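NanU sialic acid binding protein (Bacteroides fragilis, PDB 4L7T) is a SusD-family protein of the outer membrane that binds sialic acid with high affinity and probably works together with its partner NanO in uptake. Local coordinates at residues 167-172 / 505-510; 94-99 / 495-500; 50-55 / 279-284. One frame throughout, in Å; residues are numbered along the deposited sequence.

Contact 1 (167-172 / 505-510); sequences SKAASP and NPALKQ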
loop_
_atom_site.group_PDB
_atom_site.type_symbol
_atom_site.label_atom_id
_atom_site.label_comp_id
_atom_site.label_asym_id
_atom_site.label_seq_id
_atom_site.Cartn_x
_atom_site.Cartn_y
_atom_site.Cartn_z
ATOM N N SER A 167 5.926 -23.180 -21.500
ATOM C CA SER A 167 7.225 -23.532 -20.908
ATOM C C SER A 167 7.214 -23.791 -19.376
ATOM O O SER A 167 7.534 -24.915 -18.953
ATOM C CB SER A 167 8.289 -22.492 -21.265
ATOM O OG SER A 167 7.898 -21.221 -20.792
ATOM N N LYS A 168 6.858 -22.796 -18.547
ATOM C CA LYS A 168 7.024 -22.975 -17.083
ATOM C C LYS A 168 5.765 -23.029 -16.209
ATOM O O LYS A 168 4.946 -22.126 -16.249
ATOM C CB LYS A 168 8.038 -21.986 -16.488
ATOM C CG LYS A 168 8.592 -22.493 -15.149
ATOM C CD LYS A 168 9.903 -21.857 -14.776
ATOM C CE LYS A 168 10.775 -22.829 -13.972
ATOM N NZ LYS A 168 10.288 -23.004 -12.570
ATOM N N ALA A 169 5.626 -24.093 -15.425
ATOM C CA ALA A 169 4.465 -24.263 -14.565
ATOM C C ALA A 169 4.592 -23.462 -13.252
ATOM O O ALA A 169 5.697 -23.266 -12.742
ATOM C CB ALA A 169 4.242 -25.721 -14.262
ATOM N N ALA A 170 3.468 -23.007 -12.721
ATOM C CA ALA A 170 3.462 -22.296 -11.431
ATOM C C ALA A 170 3.743 -23.279 -10.296
ATOM O O ALA A 170 3.465 -24.454 -10.409
ATOM C CB ALA A 170 2.126 -21.620 -11.239
ATOM N N SER A 171 4.321 -22.800 -9.189
ATOM C CA SER A 171 4.448 -23.588 -7.982
ATOM C C SER A 171 3.247 -23.361 -7.083
ATOM O O SER A 171 2.678 -22.240 -7.112
ATOM C CB SER A 171 5.742 -23.181 -7.250
ATOM O OG SER A 171 6.880 -23.297 -8.127
ATOM N N PRO A 172 2.860 -24.388 -6.289
ATOM C CA PRO A 172 1.806 -24.273 -5.290
ATOM C C PRO A 172 2.136 -23.116 -4.343
ATOM O O PRO A 172 3.307 -22.867 -4.024
ATOM C CB PRO A 172 1.823 -25.610 -4.514
ATOM C CG PRO A 172 2.487 -26.602 -5.420
ATOM C CD PRO A 172 3.456 -25.746 -6.298
ATOM N N ASN A 505 1.912 -18.734 -22.293
ATOM C CA ASN A 505 2.406 -19.841 -21.496
ATOM C C ASN A 505 1.416 -20.969 -21.274
ATOM O O ASN A 505 0.672 -20.966 -20.274
ATOM C CB ASN A 505 2.969 -19.336 -20.165
ATOM C CG ASN A 505 3.663 -20.446 -19.354
ATOM O OD1 ASN A 505 3.600 -21.640 -19.683
ATOM N ND2 ASN A 505 4.318 -20.047 -18.269
ATOM N N PRO A 506 1.432 -21.985 -22.184
ATOM C CA PRO A 506 0.543 -23.150 -22.121
ATOM C C PRO A 506 0.540 -23.954 -20.828
ATOM O O PRO A 506 -0.456 -24.589 -20.524
ATOM C CB PRO A 506 1.033 -24.036 -23.293
ATOM C CG PRO A 506 2.394 -23.448 -23.706
ATOM C CD PRO A 506 2.232 -21.983 -23.433
ATOM N N ALA A 507 1.610 -23.906 -20.026
ATOM C CA ALA A 507 1.597 -24.639 -18.743
ATOM C C ALA A 507 0.799 -23.946 -17.608
ATOM O O ALA A 507 0.523 -24.573 -16.588
ATOM C CB ALA A 507 3.027 -24.948 -18.273
ATOM N N LEU A 508 0.451 -22.676 -17.795
ATOM C CA LEU A 508 -0.351 -21.956 -16.775
ATOM C C LEU A 508 -1.837 -22.280 -16.847
ATOM O O LEU A 508 -2.370 -22.309 -17.959
ATOM C CB LEU A 508 -0.176 -20.437 -16.945
ATOM C CG LEU A 508 1.159 -19.853 -16.490
ATOM C CD1 LEU A 508 1.162 -18.360 -16.754
ATOM C CD2 LEU A 508 1.331 -20.150 -15.041
ATOM N N LYS A 509 -2.494 -22.466 -15.696
ATOM C CA LYS A 509 -3.958 -22.586 -15.603
ATOM C C LYS A 509 -4.583 -21.248 -15.163
ATOM O O LYS A 509 -3.924 -20.462 -14.459
ATOM C CB LYS A 509 -4.362 -23.682 -14.615
ATOM C CG LYS A 509 -3.670 -25.047 -14.872
ATOM C CD LYS A 509 -4.606 -26.253 -14.710
ATOM C CE LYS A 509 -4.716 -26.713 -13.257
ATOM N NZ LYS A 509 -4.334 -28.168 -13.057
ATOM N N GLN A 510 -5.837 -21.016 -15.550
ATOM C CA GLN A 510 -6.628 -19.863 -15.063
ATOM C C GLN A 510 -6.758 -20.034 -13.554
ATOM O O GLN A 510 -6.830 -21.131 -13.022
ATOM C CB GLN A 510 -8.045 -19.876 -15.667
ATOM C CG GLN A 510 -8.956 -18.746 -15.184
ATOM C CD GLN A 510 -8.356 -17.410 -15.476
ATOM O OE1 GLN A 510 -8.426 -16.909 -16.603
ATOM N NE2 GLN A 510 -7.726 -16.834 -14.471
HETATM O O HOH W 1 0.965 -23.812 -14.039
#
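The carboxamide of Asn505 is the flat group here, and the backbone of Ser167 and Lys168 runs past one of its faces. On that face lie Ser167 N, which gives OD1 a weak hydrogen bond, and Lys168 N, 4.0 Å from Asn505 CG. From the opposite face Ala507 N donates to Asn505 OD1 at 3.0 Å, so two N-H groups of two different loops hold one oxygen. At the other end of the amide, Asn505 ND2 bonds Lys168 O at 3.0 Å; the carbonyl oxygen sits 16° out of the amide plane and the N-H points at it fairly well, at 157°. CG of Asn505 lies anti to its backbone N (chi1 -173°), on the side facing the incoming loop. The bond from Ala507 N makes an Asx turn, laid over a type I beta turn from Asn505 to Leu508 that leads the chain away from helix 499-504. This is a surface meeting of two loops in the SusD-like fold, one of them running into helix 173-191. Beyond the amide the packing is light: Ala507 CB lies against the backbone, 3.9 Å from Ala169 N, and 4.3 Å from Ala169 CB, while Leu508 reaches with CD2 to Ala170 CB at 4.2 Å and leans on Val501 and Leu502 of the preceding helix 499-504. Lys168 N is buried here and finds no hydrogen-bond partner. A water bridges the two backbones further along, accepting from Ala170 N at 2.9 Å and donating to Ala507 O at 2.7 Å.

Contact 2 (94-99 / 495-500); sequences SNFAGM and WPINES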
loop_
_atom_site.group_PDB
_atom_site.type_symbol
_atom_site.label_atom_id
_atom_site.label_comp_id
_atom_site.label_asym_id
_atom_site.label_seq_id
_atom_site.Cartn_x
_atom_site.Cartn_y
_atom_site.Cartn_z
ATOM N N SER A 94 -3.342 -6.821 -15.501
ATOM C CA SER A 94 -2.814 -7.866 -16.385
ATOM C C SER A 94 -1.389 -8.207 -16.050
ATOM O O SER A 94 -0.715 -7.423 -15.365
ATOM C CB SER A 94 -2.788 -7.354 -17.845
ATOM O OG SER A 94 -4.102 -7.034 -18.270
ATOM N N ASN A 95 -0.935 -9.348 -16.575
ATOM C CA ASN A 95 0.483 -9.745 -16.635
ATOM C C ASN A 95 1.136 -9.724 -15.213
ATOM O O ASN A 95 2.247 -9.235 -15.074
ATOM C CB ASN A 95 1.262 -8.801 -17.623
ATOM C CG ASN A 95 0.518 -8.603 -19.000
ATOM O OD1 ASN A 95 0.473 -7.488 -19.578
ATOM N ND2 ASN A 95 -0.007 -9.715 -19.531
ATOM N N PHE A 96 0.445 -10.262 -14.202
ATOM C CA PHE A 96 0.973 -10.354 -12.837
ATOM C C PHE A 96 1.490 -9.029 -12.365
ATOM O O PHE A 96 2.518 -9.001 -11.651
ATOM C CB PHE A 96 2.012 -11.496 -12.687
ATOM C CG PHE A 96 1.451 -12.856 -13.019
ATOM C CD1 PHE A 96 0.590 -13.532 -12.120
ATOM C CD2 PHE A 96 1.714 -13.440 -14.276
ATOM C CE1 PHE A 96 0.021 -14.730 -12.418
ATOM C CE2 PHE A 96 1.085 -14.651 -14.592
ATOM C CZ PHE A 96 0.281 -15.307 -13.662
ATOM N N ALA A 97 0.807 -7.936 -12.764
ATOM C CA ALA A 97 1.017 -6.565 -12.310
ATOM C C ALA A 97 2.413 -6.067 -12.760
ATOM O O ALA A 97 2.932 -5.140 -12.179
ATOM C CB ALA A 97 0.864 -6.440 -10.712
ATOM N N GLY A 98 3.029 -6.758 -13.747
ATOM C CA GLY A 98 4.334 -6.287 -14.241
ATOM C C GLY A 98 5.455 -6.712 -13.307
ATOM O O GLY A 98 6.604 -6.259 -13.497
ATOM N N MET A 99 5.180 -7.570 -12.344
ATOM C CA MET A 99 6.183 -7.884 -11.284
ATOM C C MET A 99 7.377 -8.722 -11.751
ATOM O O MET A 99 8.482 -8.525 -11.253
ATOM C CB MET A 99 5.548 -8.473 -10.034
ATOM C CG MET A 99 4.699 -7.436 -9.356
ATOM S SD MET A 99 4.080 -7.965 -7.749
ATOM C CE MET A 99 3.207 -6.473 -7.460
ATOM N N TRP A 495 -7.138 -13.141 -8.022
ATOM C CA TRP A 495 -7.409 -12.401 -9.249
ATOM C C TRP A 495 -7.309 -13.363 -10.433
ATOM O O TRP A 495 -6.503 -14.293 -10.430
ATOM C CB TRP A 495 -6.321 -11.330 -9.424
ATOM C CG TRP A 495 -6.400 -10.186 -8.432
ATOM C CD1 TRP A 495 -6.173 -10.228 -7.109
ATOM C CD2 TRP A 495 -6.748 -8.829 -8.724
ATOM N NE1 TRP A 495 -6.396 -8.988 -6.533
ATOM C CE2 TRP A 495 -6.739 -8.119 -7.511
ATOM C CE3 TRP A 495 -7.078 -8.134 -9.898
ATOM C CZ2 TRP A 495 -6.963 -6.759 -7.445
ATOM C CZ3 TRP A 495 -7.361 -6.796 -9.815
ATOM C CH2 TRP A 495 -7.312 -6.114 -8.585
ATOM N N PRO A 496 -8.150 -13.147 -11.449
ATOM C CA PRO A 496 -7.944 -13.905 -12.708
ATOM C C PRO A 496 -6.714 -13.486 -13.486
ATOM O O PRO A 496 -6.089 -12.441 -13.206
ATOM C CB PRO A 496 -9.203 -13.595 -13.521
ATOM C CG PRO A 496 -9.522 -12.117 -13.090
ATOM C CD PRO A 496 -9.104 -12.032 -11.565
ATOM N N ILE A 497 -6.348 -14.305 -14.471
ATOM C CA ILE A 497 -5.182 -14.118 -15.347
ATOM C C ILE A 497 -5.661 -13.761 -16.724
ATOM O O ILE A 497 -6.522 -14.450 -17.245
ATOM C CB ILE A 497 -4.321 -15.426 -15.375
ATOM C CG1 ILE A 497 -3.894 -15.743 -13.940
ATOM C CG2 ILE A 497 -3.157 -15.278 -16.441
ATOM C CD1 ILE A 497 -3.175 -17.102 -13.762
ATOM N N ASN A 498 -5.128 -12.702 -17.298
ATOM C CA ASN A 498 -5.557 -12.202 -18.599
ATOM C C ASN A 498 -5.186 -13.125 -19.766
ATOM O O ASN A 498 -4.280 -13.894 -19.659
ATOM C CB ASN A 498 -5.115 -10.783 -18.884
ATOM C CG ASN A 498 -3.632 -10.615 -18.825
ATOM O OD1 ASN A 498 -3.039 -10.778 -17.758
ATOM N ND2 ASN A 498 -3.005 -10.291 -19.970
ATOM N N GLU A 499 -5.933 -12.986 -20.879
ATOM C CA GLU A 499 -5.825 -13.986 -21.987
ATOM C C GLU A 499 -4.388 -14.141 -22.532
ATOM O O GLU A 499 -3.899 -15.252 -22.684
ATOM C CB GLU A 499 -6.787 -13.653 -23.156
ATOM C CG GLU A 499 -8.274 -13.822 -22.818
ATOM C CD GLU A 499 -9.221 -13.167 -23.840
ATOM O OE1 GLU A 499 -10.084 -12.354 -23.425
ATOM O OE2 GLU A 499 -9.095 -13.481 -25.049
ATOM N N SER A 500 -3.729 -13.011 -22.801
ATOM C CA SER A 500 -2.388 -13.009 -23.429
ATOM C C SER A 500 -1.359 -13.803 -22.605
ATOM O O SER A 500 -0.529 -14.547 -23.153
ATOM C CB SER A 500 -1.953 -11.586 -23.802
ATOM O OG SER A 500 -1.546 -10.796 -22.674
#
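Asn95 N donates a hydrogen bond to Asn498 OD1 at 2.8 Å, a nearly straight bond (167°) and a polar link between these two pieces of chain. The donor belongs to a left-handed turn: Asn95, Phe96, Ala97 and Gly98 all have positive phi, and the N-H groups of Ala97, Gly98 and Met99 each bond back to the carbonyl three residues earlier. This turn leads into helix 99-115 of the SusD-like fold. The acceptor comes from the residue at the N-cap position of helix 499-504. Asn498 makes no capping bond with its side chain; its CG stands between the backbone N and the carbonyl carbon (chi1 58°), and the amide reaches across to the other segment instead. Asn95 N approaches OD1 from above the carbonyl plane, tilted 30° from it. Ser94 fits closely against the same oxygen, its CA 3.2 Å and its CB 3.4 Å from Asn498 OD1, while Ser94 OG lies 3.7 Å from Asn498 CG. The side chains of Asn95 and Asn498 cross at about a right angle on the more exposed side, with Ser500 close by.

The other half of the contact is buried and apolar. Ring Phe96 and side chain Ile497 both pack on Trp146 at the end of helix 121-146, the two aromatic rings edge-to-face. The indole NH of Trp146 also bonds Pro496 O, which ties the chain before Asn498 to that helix. Val501, in the first turn of helix 499-504, touches Phe96 as well. Between the two segments themselves, the side chains of Phe96 and Ile497 cross obliquely, and Phe96 CZ lies 3.9 Å from Ile497 CD1.

Contact 3 (50-55 / 279-284); sequences CSFNFF and NMWDDR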
loop_
_atom_site.group_PDB
_atom_site.type_symbol
_atom_site.label_atom_id
_atom_site.label_comp_id
_atom_site.label_asym_id
_atom_site.label_seq_id
_atom_site.Cartn_x
_atom_site.Cartn_y
_atom_site.Cartn_z
ATOM N N CYS A 50 5.656 -0.460 -10.512
ATOM C CA CYS A 50 4.604 -1.363 -10.063
ATOM C C CYS A 50 3.759 -0.717 -8.980
ATOM O O CYS A 50 2.839 -1.346 -8.441
ATOM C CB CYS A 50 5.187 -2.673 -9.536
ATOM S SG CYS A 50 6.089 -3.772 -10.675
ATOM N N SER A 51 4.028 0.543 -8.671
ATOM C CA SER A 51 3.390 1.189 -7.511
ATOM C C SER A 51 1.866 1.411 -7.623
ATOM O O SER A 51 1.149 1.218 -6.657
ATOM C CB SER A 51 4.120 2.437 -7.055
ATOM O OG SER A 51 4.077 3.469 -8.032
ATOM N N PHE A 52 1.378 1.761 -8.803
ATOM C CA PHE A 52 -0.103 1.882 -8.975
ATOM C C PHE A 52 -0.696 0.508 -8.710
ATOM O O PHE A 52 -1.745 0.430 -8.075
ATOM C CB PHE A 52 -0.368 2.244 -10.428
ATOM C CG PHE A 52 -1.853 2.430 -10.752
ATOM C CD1 PHE A 52 -2.699 3.169 -9.923
ATOM C CD2 PHE A 52 -2.351 1.853 -11.936
ATOM C CE1 PHE A 52 -4.078 3.274 -10.209
ATOM C CE2 PHE A 52 -3.704 1.956 -12.225
ATOM C CZ PHE A 52 -4.543 2.727 -11.397
ATOM N N ASN A 53 -0.071 -0.551 -9.220
ATOM C CA ASN A 53 -0.540 -1.960 -9.032
ATOM C C ASN A 53 -0.516 -2.402 -7.563
ATOM O O ASN A 53 -1.464 -3.052 -7.100
ATOM C CB ASN A 53 0.179 -2.948 -9.912
ATOM C CG ASN A 53 -0.300 -2.847 -11.368
ATOM O OD1 ASN A 53 -1.445 -2.484 -11.618
ATOM N ND2 ASN A 53 0.564 -3.182 -12.301
ATOM N N PHE A 54 0.515 -1.978 -6.809
ATOM C CA PHE A 54 0.495 -2.217 -5.338
ATOM C C PHE A 54 -0.791 -1.635 -4.731
ATOM O O PHE A 54 -1.403 -2.294 -3.928
ATOM C CB PHE A 54 1.736 -1.612 -4.627
ATOM C CG PHE A 54 3.098 -2.204 -5.111
ATOM C CD1 PHE A 54 3.193 -3.487 -5.606
ATOM C CD2 PHE A 54 4.238 -1.447 -5.010
ATOM C CE1 PHE A 54 4.446 -4.021 -6.018
ATOM C CE2 PHE A 54 5.484 -1.995 -5.470
ATOM C CZ PHE A 54 5.566 -3.245 -5.920
ATOM N N PHE A 55 -1.213 -0.408 -5.066
ATOM C CA PHE A 55 -2.413 0.148 -4.543
ATOM C C PHE A 55 -3.630 -0.655 -5.003
ATOM O O PHE A 55 -4.525 -0.983 -4.192
ATOM C CB PHE A 55 -2.551 1.579 -5.080
ATOM C CG PHE A 55 -3.865 2.215 -4.814
ATOM C CD1 PHE A 55 -4.281 2.534 -3.508
ATOM C CD2 PHE A 55 -4.770 2.344 -5.870
ATOM C CE1 PHE A 55 -5.536 3.020 -3.329
ATOM C CE2 PHE A 55 -6.020 2.898 -5.690
ATOM C CZ PHE A 55 -6.425 3.229 -4.450
ATOM N N ASN A 279 5.750 10.693 -12.052
ATOM C CA ASN A 279 4.557 11.173 -11.369
ATOM C C ASN A 279 3.948 10.001 -10.570
ATOM O O ASN A 279 4.140 8.818 -10.904
ATOM C CB ASN A 279 3.500 11.569 -12.404
ATOM C CG ASN A 279 3.895 12.812 -13.198
ATOM O OD1 ASN A 279 3.899 12.783 -14.453
ATOM N ND2 ASN A 279 4.182 13.911 -12.503
ATOM N N MET A 280 3.271 10.367 -9.509
ATOM C CA MET A 280 2.701 9.347 -8.554
ATOM C C MET A 280 1.846 8.365 -9.348
ATOM O O MET A 280 0.993 8.764 -10.129
ATOM C CB MET A 280 1.864 10.040 -7.482
ATOM C CG MET A 280 1.289 8.926 -6.543
ATOM S SD MET A 280 0.492 9.656 -5.137
ATOM C CE MET A 280 -0.505 8.322 -4.401
ATOM N N TRP A 281 2.150 7.081 -9.205
ATOM C CA TRP A 281 1.459 6.027 -9.938
ATOM C C TRP A 281 1.520 6.212 -11.454
ATOM O O TRP A 281 0.599 5.801 -12.153
ATOM C CB TRP A 281 -0.016 5.869 -9.476
ATOM C CG TRP A 281 -0.203 5.577 -7.986
ATOM C CD1 TRP A 281 0.774 5.185 -7.067
ATOM C CD2 TRP A 281 -1.453 5.589 -7.270
ATOM N NE1 TRP A 281 0.189 5.037 -5.824
ATOM C CE2 TRP A 281 -1.162 5.259 -5.915
ATOM C CE3 TRP A 281 -2.794 5.869 -7.644
ATOM C CZ2 TRP A 281 -2.175 5.220 -4.917
ATOM C CZ3 TRP A 281 -3.796 5.836 -6.665
ATOM C CH2 TRP A 281 -3.488 5.478 -5.320
ATOM N N ASP A 282 2.637 6.763 -11.944
ATOM C CA ASP A 282 2.779 7.025 -13.423
ATOM C C ASP A 282 1.542 7.767 -13.985
ATOM O O ASP A 282 1.102 7.449 -15.100
ATOM C CB ASP A 282 3.071 5.748 -14.198
ATOM C CG ASP A 282 3.755 6.025 -15.565
ATOM O OD1 ASP A 282 4.224 7.156 -15.742
ATOM O OD2 ASP A 282 3.816 5.084 -16.397
ATOM N N ASP A 283 1.094 8.813 -13.272
ATOM C CA ASP A 283 -0.016 9.708 -13.546
ATOM C C ASP A 283 -1.380 9.058 -13.285
ATOM O O ASP A 283 -2.397 9.733 -13.428
ATOM C CB ASP A 283 0.049 10.209 -15.028
ATOM C CG ASP A 283 -0.773 11.375 -15.287
ATOM O OD1 ASP A 283 -0.718 12.302 -14.498
ATOM O OD2 ASP A 283 -1.447 11.386 -16.383
ATOM N N ARG A 284 -1.395 7.833 -12.781
ATOM C CA ARG A 284 -2.714 7.221 -12.510
ATOM C C ARG A 284 -3.372 7.577 -11.179
ATOM O O ARG A 284 -4.555 7.315 -10.960
ATOM C CB ARG A 284 -2.587 5.768 -12.746
ATOM C CG ARG A 284 -2.379 5.568 -14.227
ATOM C CD ARG A 284 -1.763 4.305 -14.581
ATOM N NE ARG A 284 -0.472 4.024 -13.914
ATOM C CZ ARG A 284 0.224 2.904 -14.155
ATOM N NH1 ARG A 284 -0.260 2.018 -15.043
ATOM N NH2 ARG A 284 1.383 2.656 -13.548
HETATM O O HOH W 2 4.335 6.234 -7.649
HETATM O O HOH W 3 2.898 2.978 -11.250
#
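Three aromatic rings, Phe52, Phe55 and Trp281, form the cluster that carries this contact. The Phe55 ring and the six-membered ring of Trp281 make an offset stack, centroids 4.2 Å apart and planes at 23°, with Trp281 CH2 over the centre of the phenyl ring and only 3.3 Å from Phe55 CG. Phe52 meets the indole obliquely: its CD1 comes to 3.5 Å from Trp281 CE3, which lies at the edge of the Phe52 ring.

The CH-pi contacts come from backbone and side chain alike. Phe52 CA sits over the five-membered ring of Trp281, 4.1 Å from its centroid. Arg284 CB stands almost exactly on the normal of the Phe52 ring, 3.7 Å from the centroid, and the guanidinium then folds over Phe52 CD2, its plane turned 30° from the ring.

Polar bonds fix that arginine. Its NE donates straight to Trp281 O at 2.7 Å, with the oxygen in the guanidinium plane, and Arg284 N reaches the same oxygen from the opposite face of the carbonyl. Two waters span the segments: one donates to Ser51 OG and accepts from Trp281 N, the other accepts from Phe52 N at 3.1 Å and weakly from Arg284 NH2. Ser51 OG is also bonded to Arg48 O.

Residues Trp281 to Asp283 have positive phi and make a left-handed turn just before helix 284-289. This buried contact thus sets the start of helix 51-58 against that turn; Phe285 and Leu289 of helix 284-289 pack on Trp281, and Tyr383 of strand 383-387 touches both Trp281 and Phe55.

The three contacts lie nearly in a row from surface to core: the centres of contacts 1 and 2 are 13 Å apart, those of contacts 2 and 3 are 16 Å, and those of contacts 1 and 3 are 27 Å. Helix 499-504 joins the first two, following 495-498 and running into 505-510. Asn53 ND2, probably bonded to Ala97 O, joins contact 2 to contact 3. Along the chain the segments come as 50-55, 94-99, 167-172, 279-284, 495-500 and 505-510, so every pair of contacts crosses. In contacts 1 and 2 the C-terminal chain packs on the N-terminal part, while contact 3 brings in a mid-chain loop, consistent with one compact SusD-like body.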